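Local coordinates for protein transcriptional regulator (Corynebacterium diphtheriae, PDB 3LMM) that is of unknown function but is probably a DNA-binding transcriptional regulator, at residues K43-R48 / I96-D101. Numbering follows the deposited sequence.
Sequences KEEAGR and IGTELD
E45 and T98 mark the closer approach of two irregular loops, with CA atoms 6.6 Å apart, and the E44 and I96 CA atoms lie 7.1 Å apart. E45 has the largest share of the contact: CG stands anti to the backbone N (chi1 -180°), and the extended chain beyond it delivers the carboxylate to the 96-101 loop. There T98 OG1 donates to E45 OE2 at 2.6 Å, approaching from above the carboxylate plane, 46° out of it. The same OG1 accepts from L100 N, closing an ST turn, while the E45 carboxylate meets L100 tip to tip, OE1 being 3.3 Å from CD2. R48 NE forms a long salt bridge to E45 OE2 (3.6 Å), and the guanidinium edge faces G97 O, though the angle from NH2 is too poor for a hydrogen bond. A water links G97 O to E45 N, weakly on the E45 side. E44 CG also packs on I96 CG1, 4.3 Å away; the E44 carboxylate itself pairs with R49. Within the AlbA_2 region, the contact thus joins the loop after strand 41-43 to the one leading into helix 102-113. With one hydroxyl donated to OE2, the nearby positive charge of R48 would probably favour the ionised form of the buried E45.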
loop_
_atom_site.group_PDB
_atom_site.type_symbol
_atom_site.label_atom_id
_atom_site.label_comp_id
_atom_site.label_asym_id
_atom_site.label_seq_id
_atom_site.Cartn_x
_atom_site.Cartn_y
_atom_site.Cartn_z
ATOM N N LYS A 43 -6.314 25.272 6.976
ATOM C CA LYS A 43 -5.939 24.403 8.081
ATOM C C LYS A 43 -4.776 24.980 8.853
ATOM O O LYS A 43 -3.868 25.600 8.293
ATOM C CB LYS A 43 -5.558 23.007 7.604
ATOM C CG LYS A 43 -6.695 22.253 6.961
ATOM C CD LYS A 43 -7.107 21.050 7.775
ATOM C CE LYS A 43 -8.147 21.396 8.812
ATOM N NZ LYS A 43 -8.538 20.157 9.536
ATOM N N GLU A 44 -4.823 24.736 10.153
ATOM C CA GLU A 44 -3.841 25.201 11.101
ATOM C C GLU A 44 -3.021 24.030 11.628
ATOM O O GLU A 44 -3.586 23.083 12.167
ATOM C CB GLU A 44 -4.590 25.856 12.239
ATOM C CG GLU A 44 -3.733 26.232 13.379
ATOM C CD GLU A 44 -4.534 26.838 14.489
ATOM O OE1 GLU A 44 -3.923 27.135 15.540
ATOM O OE2 GLU A 44 -5.767 27.011 14.316
ATOM N N GLU A 45 -1.698 24.088 11.479
ATOM C CA GLU A 45 -0.840 23.005 11.954
ATOM C C GLU A 45 -1.252 22.668 13.372
ATOM O O GLU A 45 -1.081 23.477 14.288
ATOM C CB GLU A 45 0.630 23.423 11.925
ATOM C CG GLU A 45 1.599 22.351 12.399
ATOM C CD GLU A 45 3.050 22.779 12.260
ATOM O OE1 GLU A 45 3.936 22.075 12.789
ATOM O OE2 GLU A 45 3.322 23.818 11.620
ATOM N N ALA A 46 -1.806 21.475 13.550
ATOM C CA ALA A 46 -2.274 21.051 14.862
ATOM C C ALA A 46 -1.144 20.844 15.850
ATOM O O ALA A 46 0.013 20.704 15.455
ATOM C CB ALA A 46 -3.083 19.766 14.734
ATOM N N GLY A 47 -1.499 20.837 17.135
ATOM C CA GLY A 47 -0.535 20.608 18.194
ATOM C C GLY A 47 0.297 21.810 18.559
ATOM O O GLY A 47 1.380 21.684 19.126
ATOM N N ARG A 48 -0.198 22.991 18.240
ATOM C CA ARG A 48 0.571 24.176 18.551
ATOM C C ARG A 48 -0.255 25.166 19.352
ATOM O O ARG A 48 0.273 26.124 19.916
ATOM C CB ARG A 48 1.069 24.805 17.262
ATOM C CG ARG A 48 2.526 25.153 17.315
ATOM C CD ARG A 48 3.251 24.620 16.108
ATOM N NE ARG A 48 2.869 25.253 14.847
ATOM C CZ ARG A 48 3.191 26.493 14.490
ATOM N NH1 ARG A 48 3.898 27.262 15.301
ATOM N NH2 ARG A 48 2.836 26.947 13.298
ATOM N N ILE A 96 -1.310 31.983 10.851
ATOM C CA ILE A 96 -0.562 31.399 11.956
ATOM C C ILE A 96 0.812 31.012 11.439
ATOM O O ILE A 96 1.825 31.349 12.042
ATOM C CB ILE A 96 -1.240 30.122 12.499
ATOM C CG1 ILE A 96 -2.740 30.348 12.696
ATOM C CG2 ILE A 96 -0.568 29.687 13.787
ATOM C CD1 ILE A 96 -3.108 31.489 13.621
ATOM N N GLY A 97 0.843 30.296 10.320
ATOM C CA GLY A 97 2.112 29.885 9.736
ATOM C C GLY A 97 2.541 28.471 10.086
ATOM O O GLY A 97 1.931 27.811 10.928
ATOM N N THR A 98 3.598 28.001 9.433
ATOM C CA THR A 98 4.099 26.667 9.684
ATOM C C THR A 98 5.498 26.518 9.108
ATOM O O THR A 98 5.792 27.036 8.037
ATOM C CB THR A 98 3.143 25.598 9.101
ATOM O OG1 THR A 98 3.793 24.322 9.098
ATOM C CG2 THR A 98 2.728 25.973 7.695
ATOM N N GLU A 99 6.356 25.817 9.842
ATOM C CA GLU A 99 7.736 25.624 9.435
ATOM C C GLU A 99 7.999 24.186 9.020
ATOM O O GLU A 99 9.147 23.778 8.844
ATOM C CB GLU A 99 8.659 26.013 10.589
ATOM C CG GLU A 99 8.302 27.352 11.229
ATOM C CD GLU A 99 8.524 28.535 10.299
ATOM O OE1 GLU A 99 7.643 29.437 10.257
ATOM O OE2 GLU A 99 9.586 28.574 9.623
ATOM N N LEU A 100 6.928 23.420 8.865
ATOM C CA LEU A 100 7.045 22.020 8.483
ATOM C C LEU A 100 7.878 21.872 7.213
ATOM O O LEU A 100 7.695 22.602 6.249
ATOM C CB LEU A 100 5.646 21.418 8.282
ATOM C CG LEU A 100 4.775 21.328 9.539
ATOM C CD1 LEU A 100 3.323 21.164 9.164
ATOM C CD2 LEU A 100 5.248 20.173 10.415
ATOM N N ASP A 101 8.807 20.931 7.215
ATOM C CA ASP A 101 9.630 20.725 6.042
ATOM C C ASP A 101 8.782 20.074 4.958
ATOM O O ASP A 101 8.073 19.098 5.208
ATOM C CB ASP A 101 10.824 19.839 6.382
ATOM C CG ASP A 101 11.733 19.607 5.196
ATOM O OD1 ASP A 101 12.006 18.423 4.884
ATOM O OD2 ASP A 101 12.181 20.606 4.585
HETATM O O HOH W 1 -0.838 26.562 12.077
#